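PDB 7C45: CCHC-type domain-containing protein from Trypanosoma brucei brucei, which binds single-stranded uridine-rich RNA and probably acts as a 3'-5' exoribonuclease that trims guide RNAs, pairing an RNase D-type exonuclease domain with CCHC zinc knuckles. Local coordinates for residues L122-A130 with R141-V151; Q132-R140 with A263-C271. All blocks are in the same frame, centred on the assembly; numbering follows the deposited sequence.

Overall arrangement
Both contacts use helix 124-136, which leaves the edge strand 121-123 of the mixed exonuclease sheet and runs toward the zinc-binding part of the chain. Interaction 1 takes its N-terminal half, packed against helix 144-152; interaction 2 takes its C-terminal end and the turn beyond, where the first zinc knuckle docks from more than 120 residues later in sequence. The centres lie about 15 Å apart, and the segments alternate: 122-130, 132-140, 141-151, then 263-271. Thr129 OG1 and Arg140 O, 2.7 Å apart, tie the two together. Nucleotides of chain B run past both, from U4 to U9, consistent with one helix setting the knuckle beside the exonuclease domain along a shared RNA path.

Interaction 1 of 2, residues L122-A130 with R141-V151; sequences LDLQVFFTA and RSGMGYVLKSV. With nucleotides of chain B.
In the exonuclease domain, where helix 124-136 crosses helix 144-152 alongside the RNA of chain B, Phe128 is a knob in a hole formed by Tyr146, Val147, Ser150 and Val151. The short-segment axes cross at 59°. Val147 CG2 makes a CH-pi contact over one face of the phenyl ring, 4.3 Å from its centroid, while Ser150 OG lies at the ring edge and Val151 CG2 touches Phe128 CD1 at 3.5 Å. Phe128 CE2 in turn meets the edge of Tyr146, over one face of which lies the base of U6 of chain B. This is the nucleic-acid side of the RNase D-type fold, and polar side chains take over here. Gln125, its CG anti to the backbone N (chi1 -172°) and its chain extended, carries its amide to the RNA: NE2 donates to Ser142 O at 2.9 Å and to O2' of U8 of chain B at 2.8 Å. Gln125 OE1 accepts from Arg141 NH1 at 2.8 Å, in the guanidinium plane, which fixes the amide's flip; Arg141 NH2 is held by Asp237. A water bridges Arg141 NH1 to Asp123 OD2, itself bonded to Cys103 N. Ser142 OG accepts from N3 of U6 of chain B at 2.7 Å.

Interaction 2 of 2, residues Q132-R140 with A263-C271; sequences QWKLRSVNR and AKGHTEAEC. With ZN (zinc ion), chain C; nucleotides of chain B.
Arg136 and Gly265 clasp each other at the first CCHC zinc knuckle, with bonds running both ways. Gly265 N donates to Arg136 O at 2.8 Å, and Arg136 turns the NE/NH1 side of its guanidinium to Gly265 O, each nitrogen 3.2 Å from it and both above the same face of the carbonyl. A bend at chi3 (48°) folds the guanidinium back onto this oxygen, and Gln132 OE1 takes a bond from NH2, so the group is held from two directions. Thr267 CG2 packs on Arg136 CG at 3.5 Å, closing the tight part. Glu270 OE2 lies nearby but out of the guanidinium plane and accepts instead from Thr267 N.

The Lys264 side is looser: its aliphatic chain passes Ser137, whose OG takes a bond from a water and also bonds Gly256 O. Beyond the clasp, His266 and Cys271 bind zinc with Cys258 and Cys261, and Glu270 O accepts from N3 of U4 of chain B at 2.8 Å, while O4 of that base sits over the His266 ring. The knuckle docks on the C-terminal end of helix 124-136, from which Trp133, and in the following turn Asn139, pack on helix 245-251.

Interaction 1 of 2, residues L122-A130 with R141-V151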
loop_
_atom_site.group_PDB
_atom_site.type_symbol
_atom_site.label_atom_id
_atom_site.label_comp_id
_atom_site.label_asym_id
_atom_site.label_seq_id
_atom_site.Cartn_x
_atom_site.Cartn_y
_atom_site.Cartn_z
ATOM N N LEU A 122 6.442 -2.464 -6.951
ATOM C CA LEU A 122 6.588 -3.236 -5.721
ATOM C C LEU A 122 5.386 -2.944 -4.847
ATOM O O LEU A 122 5.162 -1.790 -4.478
ATOM C CB LEU A 122 7.880 -2.869 -4.988
ATOM C CG LEU A 122 8.121 -3.629 -3.687
ATOM C CD1 LEU A 122 8.283 -5.086 -4.010
ATOM C CD2 LEU A 122 9.421 -3.102 -3.063
ATOM N N ASP A 123 4.620 -3.984 -4.510
ATOM C CA ASP A 123 3.391 -3.839 -3.739
ATOM C C ASP A 123 3.714 -4.167 -2.287
ATOM O O ASP A 123 4.013 -5.317 -1.950
ATOM C CB ASP A 123 2.305 -4.751 -4.306
ATOM C CG ASP A 123 0.968 -4.595 -3.605
ATOM O OD1 ASP A 123 0.904 -4.215 -2.434
ATOM O OD2 ASP A 123 -0.050 -4.880 -4.271
ATOM N N LEU A 124 3.689 -3.154 -1.429
ATOM C CA LEU A 124 4.144 -3.372 -0.058
ATOM C C LEU A 124 3.140 -4.186 0.753
ATOM O O LEU A 124 3.524 -4.859 1.722
ATOM C CB LEU A 124 4.424 -2.036 0.618
ATOM C CG LEU A 124 5.603 -1.248 0.045
ATOM C CD1 LEU A 124 5.857 -0.021 0.927
ATOM C CD2 LEU A 124 6.877 -2.103 -0.111
ATOM N N GLN A 125 1.856 -4.137 0.399
ATOM C CA GLN A 125 0.911 -5.037 1.057
ATOM C C GLN A 125 1.273 -6.480 0.770
ATOM O O GLN A 125 1.304 -7.319 1.682
ATOM C CB GLN A 125 -0.518 -4.763 0.589
ATOM C CG GLN A 125 -1.568 -5.535 1.372
ATOM C CD GLN A 125 -2.955 -5.423 0.758
ATOM O OE1 GLN A 125 -3.152 -5.758 -0.398
ATOM N NE2 GLN A 125 -3.910 -4.915 1.530
ATOM N N VAL A 126 1.558 -6.782 -0.501
ATOM C CA VAL A 126 2.016 -8.116 -0.891
ATOM C C VAL A 126 3.312 -8.475 -0.158
ATOM O O VAL A 126 3.476 -9.611 0.311
ATOM C CB VAL A 126 2.178 -8.205 -2.418
ATOM C CG1 VAL A 126 2.765 -9.530 -2.829
ATOM C CG2 VAL A 126 0.814 -8.027 -3.098
ATOM N N PHE A 127 4.250 -7.519 -0.062
ATOM C CA PHE A 127 5.485 -7.735 0.700
ATOM C C PHE A 127 5.164 -8.211 2.114
ATOM O O PHE A 127 5.692 -9.231 2.583
ATOM C CB PHE A 127 6.319 -6.446 0.734
ATOM C CG PHE A 127 7.829 -6.671 0.778
ATOM C CD1 PHE A 127 8.376 -7.627 1.601
ATOM C CD2 PHE A 127 8.670 -5.933 -0.031
ATOM C CE1 PHE A 127 9.767 -7.834 1.653
ATOM C CE2 PHE A 127 10.060 -6.135 -0.018
ATOM C CZ PHE A 127 10.600 -7.095 0.829
ATOM N N PHE A 128 4.270 -7.502 2.795
ATOM C CA PHE A 128 3.928 -7.885 4.162
ATOM C C PHE A 128 3.272 -9.256 4.196
ATOM O O PHE A 128 3.594 -10.081 5.057
ATOM C CB PHE A 128 3.019 -6.843 4.804
ATOM C CG PHE A 128 2.776 -7.077 6.279
ATOM C CD1 PHE A 128 3.730 -6.703 7.214
ATOM C CD2 PHE A 128 1.615 -7.676 6.719
ATOM C CE1 PHE A 128 3.514 -6.917 8.562
ATOM C CE2 PHE A 128 1.389 -7.885 8.071
ATOM C CZ PHE A 128 2.332 -7.502 8.988
ATOM N N THR A 129 2.358 -9.529 3.258
ATOM C CA THR A 129 1.764 -10.863 3.206
ATOM C C THR A 129 2.821 -11.934 2.960
ATOM O O THR A 129 2.788 -12.990 3.594
ATOM C CB THR A 129 0.672 -10.914 2.136
ATOM O OG1 THR A 129 -0.368 -10.024 2.526
ATOM C CG2 THR A 129 0.102 -12.328 2.024
ATOM N N ALA A 130 3.789 -11.669 2.069
ATOM C CA ALA A 130 4.801 -12.674 1.747
ATOM C C ALA A 130 5.621 -13.032 2.974
ATOM O O ALA A 130 6.022 -14.190 3.149
ATOM C CB ALA A 130 5.718 -12.161 0.630
ATOM N N ARG A 141 -4.284 -10.490 3.222
ATOM C CA ARG A 141 -3.941 -9.098 2.951
ATOM C C ARG A 141 -4.408 -8.242 4.119
ATOM O O ARG A 141 -5.606 -8.182 4.415
ATOM C CB ARG A 141 -4.590 -8.602 1.659
ATOM C CG ARG A 141 -4.075 -9.233 0.389
ATOM C CD ARG A 141 -4.835 -8.641 -0.812
ATOM N NE ARG A 141 -4.424 -9.227 -2.082
ATOM C CZ ARG A 141 -3.470 -8.718 -2.853
ATOM N NH1 ARG A 141 -2.845 -7.592 -2.494
ATOM N NH2 ARG A 141 -3.159 -9.316 -3.979
ATOM N N SER A 142 -3.474 -7.565 4.761
ATOM C CA SER A 142 -3.810 -6.683 5.864
ATOM C C SER A 142 -3.941 -5.252 5.373
ATOM O O SER A 142 -3.311 -4.850 4.396
ATOM C CB SER A 142 -2.764 -6.782 6.974
ATOM O OG SER A 142 -2.834 -8.075 7.543
ATOM N N GLY A 143 -4.800 -4.499 6.044
ATOM C CA GLY A 143 -5.006 -3.112 5.696
ATOM C C GLY A 143 -3.826 -2.250 6.128
ATOM O O GLY A 143 -2.978 -2.646 6.914
ATOM N N MET A 144 -3.808 -1.027 5.605
ATOM C CA MET A 144 -2.710 -0.105 5.855
ATOM C C MET A 144 -2.490 0.141 7.345
ATOM O O MET A 144 -1.347 0.235 7.806
ATOM C CB MET A 144 -2.998 1.211 5.129
ATOM C CG MET A 144 -2.039 2.325 5.395
ATOM S SD MET A 144 -0.386 2.029 4.764
ATOM C CE MET A 144 -0.613 2.488 3.044
ATOM N N GLY A 145 -3.568 0.268 8.113
ATOM C CA GLY A 145 -3.407 0.556 9.531
ATOM C C GLY A 145 -2.670 -0.544 10.272
ATOM O O GLY A 145 -1.749 -0.283 11.049
ATOM N N TYR A 146 -3.069 -1.792 10.023
ATOM C CA TYR A 146 -2.418 -2.948 10.627
ATOM C C TYR A 146 -0.962 -3.066 10.193
ATOM O O TYR A 146 -0.081 -3.375 11.009
ATOM C CB TYR A 146 -3.188 -4.213 10.250
ATOM C CG TYR A 146 -2.668 -5.463 10.939
ATOM C CD1 TYR A 146 -1.600 -6.172 10.426
ATOM C CD2 TYR A 146 -3.258 -5.921 12.103
ATOM C CE1 TYR A 146 -1.124 -7.297 11.062
ATOM C CE2 TYR A 146 -2.806 -7.053 12.735
ATOM C CZ TYR A 146 -1.741 -7.740 12.211
ATOM O OH TYR A 146 -1.273 -8.868 12.844
ATOM N N VAL A 147 -0.689 -2.868 8.903
ATOM C CA VAL A 147 0.689 -2.987 8.451
ATOM C C VAL A 147 1.533 -1.878 9.047
ATOM O O VAL A 147 2.674 -2.103 9.460
ATOM C CB VAL A 147 0.768 -2.983 6.921
ATOM C CG1 VAL A 147 2.239 -3.038 6.498
ATOM C CG2 VAL A 147 -0.000 -4.125 6.371
ATOM N N LEU A 148 0.991 -0.661 9.098
ATOM C CA LEU A 148 1.739 0.445 9.681
ATOM C C LEU A 148 2.149 0.134 11.120
ATOM O O LEU A 148 3.308 0.322 11.498
ATOM C CB LEU A 148 0.912 1.726 9.604
ATOM C CG LEU A 148 1.130 2.562 8.354
ATOM C CD1 LEU A 148 0.168 3.738 8.388
ATOM C CD2 LEU A 148 2.581 3.038 8.279
ATOM N N LYS A 149 1.216 -0.394 11.917
ATOM C CA LYS A 149 1.485 -0.680 13.324
ATOM C C LYS A 149 2.493 -1.807 13.479
ATOM O O LYS A 149 3.451 -1.706 14.262
ATOM C CB LYS A 149 0.168 -1.025 14.026
ATOM C CG LYS A 149 0.259 -1.312 15.516
ATOM C CD LYS A 149 -1.120 -1.141 16.143
ATOM C CE LYS A 149 -1.441 -2.215 17.178
ATOM N NZ LYS A 149 -0.473 -2.228 18.290
ATOM N N SER A 150 2.306 -2.887 12.733
ATOM C CA SER A 150 3.198 -4.026 12.874
ATOM C C SER A 150 4.596 -3.727 12.340
ATOM O O SER A 150 5.582 -4.197 12.907
ATOM C CB SER A 150 2.605 -5.245 12.179
ATOM O OG SER A 150 3.583 -6.258 12.081
ATOM N N VAL A 151 4.711 -2.962 11.258
ATOM C CA VAL A 151 6.019 -2.741 10.650
ATOM C C VAL A 151 6.729 -1.529 11.244
ATOM O O VAL A 151 7.923 -1.587 11.537
ATOM C CB VAL A 151 5.896 -2.603 9.124
ATOM C CG1 VAL A 151 7.213 -2.176 8.558
ATOM C CG2 VAL A 151 5.446 -3.923 8.506
ATOM P P U B 6 -9.583 -9.120 14.749
ATOM O OP1 U B 6 -10.883 -8.507 15.076
ATOM O OP2 U B 6 -9.542 -10.391 13.999
ATOM O "O5'" U B 6 -8.717 -8.091 13.911
ATOM C "C5'" U B 6 -8.466 -6.781 14.386
ATOM C "C4'" U B 6 -8.081 -5.869 13.246
ATOM O "O4'" U B 6 -6.764 -6.239 12.765
ATOM C "C3'" U B 6 -9.001 -5.918 12.026
ATOM O "O3'" U B 6 -8.989 -4.637 11.415
ATOM C "C2'" U B 6 -8.283 -6.902 11.110
ATOM O "O2'" U B 6 -8.570 -6.778 9.735
ATOM C "C1'" U B 6 -6.830 -6.565 11.392
ATOM N N1 U B 6 -5.910 -7.672 11.138
ATOM C C2 U B 6 -5.122 -7.572 10.015
ATOM O O2 U B 6 -5.169 -6.625 9.247
ATOM N N3 U B 6 -4.251 -8.612 9.823
ATOM C C4 U B 6 -4.126 -9.721 10.617
ATOM O O4 U B 6 -3.300 -10.581 10.296
ATOM C C5 U B 6 -4.997 -9.753 11.754
ATOM C C6 U B 6 -5.852 -8.757 11.983
ATOM P P U B 8 -9.955 -5.538 5.327
ATOM O OP1 U B 8 -11.318 -6.015 5.008
ATOM O OP2 U B 8 -9.178 -6.280 6.352
ATOM O "O5'" U B 8 -9.191 -5.439 3.946
ATOM C "C5'" U B 8 -7.799 -5.665 3.862
ATOM C "C4'" U B 8 -7.316 -5.427 2.463
ATOM O "O4'" U B 8 -7.999 -6.321 1.554
ATOM C "C3'" U B 8 -7.569 -4.047 1.882
ATOM O "O3'" U B 8 -6.602 -3.112 2.313
ATOM C "C2'" U B 8 -7.530 -4.311 0.385
ATOM O "O2'" U B 8 -6.185 -4.451 -0.069
ATOM C "C1'" U B 8 -8.190 -5.689 0.314
ATOM N N1 U B 8 -9.653 -5.625 0.083
ATOM C C2 U B 8 -10.082 -5.450 -1.207
ATOM O O2 U B 8 -9.306 -5.295 -2.128
ATOM N N3 U B 8 -11.453 -5.430 -1.359
ATOM C C4 U B 8 -12.373 -5.606 -0.337
ATOM O O4 U B 8 -13.582 -5.582 -0.586
ATOM C C5 U B 8 -11.829 -5.812 0.968
ATOM C C6 U B 8 -10.506 -5.821 1.130
ATOM P P U B 9 -6.969 -1.552 2.429
ATOM O OP1 U B 9 -5.753 -0.891 2.963
ATOM O OP2 U B 9 -8.247 -1.473 3.172
ATOM O "O5'" U B 9 -7.257 -1.135 0.922
ATOM C "C5'" U B 9 -6.217 -0.714 0.045
ATOM C "C4'" U B 9 -6.693 -0.431 -1.370
ATOM O "O4'" U B 9 -7.460 -1.534 -1.905
ATOM C "C3'" U B 9 -7.598 0.771 -1.584
ATOM O "O3'" U B 9 -6.894 1.990 -1.577
ATOM C "C2'" U B 9 -8.260 0.457 -2.918
ATOM O "O2'" U B 9 -7.398 0.736 -4.015
ATOM C "C1'" U B 9 -8.425 -1.055 -2.816
ATOM N N1 U B 9 -9.763 -1.425 -2.322
ATOM C C2 U B 9 -10.839 -1.334 -3.206
ATOM O O2 U B 9 -10.746 -0.969 -4.361
ATOM N N3 U B 9 -12.056 -1.689 -2.690
ATOM C C4 U B 9 -12.308 -2.113 -1.402
ATOM O O4 U B 9 -13.463 -2.395 -1.086
ATOM C C5 U B 9 -11.153 -2.174 -0.552
ATOM C C6 U B 9 -9.945 -1.836 -1.025
HETATM O O HOH W 1 -1.514 -6.998 -5.140
HETATM O O HOH W 2 -0.727 -7.717 3.980
#

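Interaction 2 of 2, residues Q132-R140 with A263-C271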
loop_
_atom_site.group_PDB
_atom_site.type_symbol
_atom_site.label_atom_id
_atom_site.label_comp_id
_atom_site.label_asym_id
_atom_site.label_seq_id
_atom_site.Cartn_x
_atom_site.Cartn_y
_atom_site.Cartn_z
ATOM N N GLN A 132 4.421 -12.913 6.120
ATOM C CA GLN A 132 3.549 -13.795 6.897
ATOM C C GLN A 132 3.454 -15.179 6.287
ATOM O O GLN A 132 3.304 -16.163 7.017
ATOM C CB GLN A 132 2.139 -13.216 7.021
ATOM C CG GLN A 132 2.144 -11.792 7.457
ATOM C CD GLN A 132 3.058 -11.556 8.625
ATOM O OE1 GLN A 132 3.000 -12.258 9.645
ATOM N NE2 GLN A 132 3.916 -10.584 8.487
ATOM N N TRP A 133 3.494 -15.269 4.963
ATOM C CA TRP A 133 3.473 -16.564 4.304
ATOM C C TRP A 133 4.726 -17.364 4.635
ATOM O O TRP A 133 4.638 -18.538 5.008
ATOM C CB TRP A 133 3.344 -16.378 2.791
ATOM C CG TRP A 133 3.482 -17.655 2.040
ATOM C CD1 TRP A 133 4.572 -18.105 1.343
ATOM C CD2 TRP A 133 2.504 -18.680 1.966
ATOM N NE1 TRP A 133 4.306 -19.345 0.811
ATOM C CE2 TRP A 133 3.050 -19.718 1.181
ATOM C CE3 TRP A 133 1.219 -18.812 2.468
ATOM C CZ2 TRP A 133 2.339 -20.876 0.900
ATOM C CZ3 TRP A 133 0.521 -19.951 2.181
ATOM C CH2 TRP A 133 1.084 -20.977 1.419
ATOM N N LYS A 134 5.907 -16.758 4.462
ATOM C CA LYS A 134 7.154 -17.472 4.718
ATOM C C LYS A 134 7.248 -17.936 6.171
ATOM O O LYS A 134 7.734 -19.037 6.446
ATOM C CB LYS A 134 8.357 -16.591 4.380
ATOM C CG LYS A 134 9.685 -17.222 4.700
ATOM C CD LYS A 134 10.813 -16.466 4.056
ATOM C CE LYS A 134 12.133 -17.172 4.291
ATOM N NZ LYS A 134 12.182 -18.352 3.390
ATOM N N LEU A 135 6.798 -17.110 7.108
ATOM C CA LEU A 135 6.909 -17.451 8.520
ATOM C C LEU A 135 5.763 -18.327 9.021
ATOM O O LEU A 135 5.969 -19.119 9.937
ATOM C CB LEU A 135 6.960 -16.186 9.377
ATOM C CG LEU A 135 8.129 -15.246 9.119
ATOM C CD1 LEU A 135 8.009 -13.972 9.918
ATOM C CD2 LEU A 135 9.433 -15.942 9.402
ATOM N N ARG A 136 4.550 -18.180 8.476
ATOM C CA ARG A 136 3.368 -18.761 9.107
ATOM C C ARG A 136 2.372 -19.406 8.148
ATOM O O ARG A 136 1.362 -19.945 8.621
ATOM C CB ARG A 136 2.614 -17.695 9.916
ATOM C CG ARG A 136 3.439 -16.917 10.895
ATOM C CD ARG A 136 2.810 -15.569 11.121
ATOM N NE ARG A 136 1.396 -15.698 11.380
ATOM C CZ ARG A 136 0.545 -14.679 11.425
ATOM N NH1 ARG A 136 -0.734 -14.903 11.689
ATOM N NH2 ARG A 136 0.953 -13.439 11.189
ATOM N N SER A 137 2.620 -19.391 6.841
ATOM C CA SER A 137 1.665 -19.894 5.842
ATOM C C SER A 137 0.352 -19.115 5.890
ATOM O O SER A 137 -0.722 -19.664 5.632
ATOM C CB SER A 137 1.398 -21.396 6.005
ATOM O OG SER A 137 2.582 -22.147 5.845
ATOM N N VAL A 138 0.448 -17.834 6.218
ATOM C CA VAL A 138 -0.676 -16.916 6.223
ATOM C C VAL A 138 -0.628 -16.127 4.917
ATOM O O VAL A 138 0.419 -15.562 4.572
ATOM C CB VAL A 138 -0.613 -15.985 7.441
ATOM C CG1 VAL A 138 -1.504 -14.764 7.246
ATOM C CG2 VAL A 138 -0.997 -16.751 8.719
ATOM N N ASN A 139 -1.755 -16.107 4.185
ATOM C CA ASN A 139 -1.861 -15.367 2.926
ATOM C C ASN A 139 -2.841 -14.194 2.998
ATOM O O ASN A 139 -3.248 -13.676 1.962
ATOM C CB ASN A 139 -2.252 -16.294 1.773
ATOM C CG ASN A 139 -3.709 -16.714 1.824
ATOM O OD1 ASN A 139 -4.295 -16.832 2.904
ATOM N ND2 ASN A 139 -4.303 -16.930 0.647
ATOM N N ARG A 140 -3.197 -13.756 4.191
ATOM C CA ARG A 140 -4.091 -12.619 4.368
ATOM C C ARG A 140 -3.467 -11.313 3.869
ATOM O O ARG A 140 -2.291 -11.040 4.096
ATOM C CB ARG A 140 -4.434 -12.496 5.847
ATOM C CG ARG A 140 -5.310 -11.344 6.249
ATOM C CD ARG A 140 -5.624 -11.470 7.726
ATOM N NE ARG A 140 -6.737 -10.625 8.135
ATOM C CZ ARG A 140 -7.405 -10.784 9.271
ATOM N NH1 ARG A 140 -8.406 -9.971 9.575
ATOM N NH2 ARG A 140 -7.070 -11.763 10.101
ATOM N N ALA A 263 2.296 -26.301 13.863
ATOM C CA ALA A 263 1.062 -25.801 13.266
ATOM C C ALA A 263 1.346 -24.620 12.353
ATOM O O ALA A 263 2.271 -23.836 12.582
ATOM C CB ALA A 263 0.064 -25.370 14.335
ATOM N N LYS A 264 0.550 -24.518 11.300
ATOM C CA LYS A 264 0.566 -23.320 10.489
ATOM C C LYS A 264 -0.231 -22.229 11.200
ATOM O O LYS A 264 -1.052 -22.505 12.075
ATOM C CB LYS A 264 0.015 -23.645 9.098
ATOM C CG LYS A 264 1.050 -24.316 8.234
ATOM C CD LYS A 264 0.510 -25.381 7.334
ATOM C CE LYS A 264 1.670 -26.275 6.865
ATOM N NZ LYS A 264 2.037 -26.097 5.417
ATOM N N GLY A 265 0.045 -20.975 10.848
ATOM C CA GLY A 265 -0.729 -19.858 11.351
ATOM C C GLY A 265 -0.046 -19.036 12.417
ATOM O O GLY A 265 -0.504 -17.922 12.714
ATOM N N HIS A 266 1.040 -19.529 13.009
ATOM C CA HIS A 266 1.763 -18.737 13.987
ATOM C C HIS A 266 3.214 -19.202 14.036
ATOM O O HIS A 266 3.585 -20.219 13.441
ATOM C CB HIS A 266 1.138 -18.841 15.369
ATOM C CG HIS A 266 1.245 -20.206 15.974
ATOM N ND1 HIS A 266 0.236 -21.145 15.885
ATOM C CD2 HIS A 266 2.228 -20.773 16.716
ATOM C CE1 HIS A 266 0.612 -22.244 16.522
ATOM N NE2 HIS A 266 1.816 -22.040 17.026
ATOM N N THR A 267 4.029 -18.442 14.758
ATOM C CA THR A 267 5.437 -18.769 14.912
ATOM C C THR A 267 5.714 -19.189 16.343
ATOM O O THR A 267 4.910 -18.983 17.252
ATOM C CB THR A 267 6.359 -17.595 14.566
ATOM O OG1 THR A 267 6.238 -16.593 15.575
ATOM C CG2 THR A 267 6.037 -17.001 13.211
ATOM N N GLU A 268 6.908 -19.751 16.517
ATOM C CA GLU A 268 7.359 -20.214 17.817
ATOM C C GLU A 268 7.232 -19.122 18.868
ATOM O O GLU A 268 6.826 -19.389 19.998
ATOM C CB GLU A 268 8.813 -20.696 17.690
ATOM C CG GLU A 268 9.541 -20.947 18.995
ATOM C CD GLU A 268 11.023 -21.204 18.777
ATOM O OE1 GLU A 268 11.360 -22.178 18.094
ATOM O OE2 GLU A 268 11.846 -20.404 19.264
ATOM N N ALA A 269 7.552 -17.877 18.506
ATOM C CA ALA A 269 7.524 -16.791 19.485
ATOM C C ALA A 269 6.121 -16.509 19.998
ATOM O O ALA A 269 5.976 -15.924 21.077
ATOM C CB ALA A 269 8.096 -15.515 18.882
ATOM N N GLU A 270 5.101 -16.915 19.244
ATOM C CA GLU A 270 3.705 -16.692 19.572
ATOM C C GLU A 270 2.981 -17.949 20.034
ATOM O O GLU A 270 1.769 -17.896 20.235
ATOM C CB GLU A 270 2.964 -16.128 18.346
ATOM C CG GLU A 270 3.745 -15.131 17.493
ATOM C CD GLU A 270 3.228 -15.044 16.062
ATOM O OE1 GLU A 270 3.314 -13.949 15.464
ATOM O OE2 GLU A 270 2.737 -16.058 15.523
ATOM N N CYS A 271 3.677 -19.073 20.195
ATOM C CA CYS A 271 3.024 -20.373 20.355
ATOM C C CYS A 271 2.374 -20.519 21.721
ATOM O O CYS A 271 3.060 -20.466 22.745
ATOM C CB CYS A 271 4.051 -21.485 20.143
ATOM S SG CYS A 271 3.352 -23.123 20.264
HETATM ZN ZN ZN C . 3.094 -23.501 17.966
ATOM P P U B 4 -8.891 -15.672 17.129
ATOM O OP1 U B 4 -9.826 -14.723 16.468
ATOM O OP2 U B 4 -9.449 -16.893 17.764
ATOM O "O5'" U B 4 -7.716 -16.104 16.135
ATOM C "C5'" U B 4 -6.559 -16.817 16.589
ATOM C "C4'" U B 4 -5.404 -15.892 16.906
ATOM O "O4'" U B 4 -4.434 -16.574 17.752
ATOM C "C3'" U B 4 -4.612 -15.345 15.722
ATOM O "O3'" U B 4 -4.190 -14.030 16.091
ATOM C "C2'" U B 4 -3.383 -16.266 15.703
ATOM O "O2'" U B 4 -2.246 -15.709 15.073
ATOM C "C1'" U B 4 -3.144 -16.438 17.192
ATOM N N1 U B 4 -2.349 -17.595 17.635
ATOM C C2 U B 4 -1.175 -17.362 18.346
ATOM O O2 U B 4 -0.719 -16.260 18.535
ATOM N N3 U B 4 -0.512 -18.484 18.795
ATOM C C4 U B 4 -0.930 -19.780 18.620
ATOM O O4 U B 4 -0.256 -20.696 19.099
ATOM C C5 U B 4 -2.160 -19.935 17.906
ATOM C C6 U B 4 -2.819 -18.877 17.460
ATOM P P U B 6 -9.583 -9.120 14.749
ATOM O OP1 U B 6 -10.883 -8.507 15.076
ATOM O OP2 U B 6 -9.542 -10.391 13.999
ATOM O "O5'" U B 6 -8.717 -8.091 13.911
ATOM C "C5'" U B 6 -8.466 -6.781 14.386
ATOM C "C4'" U B 6 -8.081 -5.869 13.246
ATOM O "O4'" U B 6 -6.764 -6.239 12.765
ATOM C "C3'" U B 6 -9.001 -5.918 12.026
ATOM O "O3'" U B 6 -8.989 -4.637 11.415
ATOM C "C2'" U B 6 -8.283 -6.902 11.110
ATOM O "O2'" U B 6 -8.570 -6.778 9.735
ATOM C "C1'" U B 6 -6.830 -6.565 11.392
ATOM N N1 U B 6 -5.910 -7.672 11.138
ATOM C C2 U B 6 -5.122 -7.572 10.015
ATOM O O2 U B 6 -5.169 -6.625 9.247
ATOM N N3 U B 6 -4.251 -8.612 9.823
ATOM C C4 U B 6 -4.126 -9.721 10.617
ATOM O O4 U B 6 -3.300 -10.581 10.296
ATOM C C5 U B 6 -4.997 -9.753 11.754
ATOM C C6 U B 6 -5.852 -8.757 11.983
HETATM O O HOH W 3 1.837 -24.033 3.955
#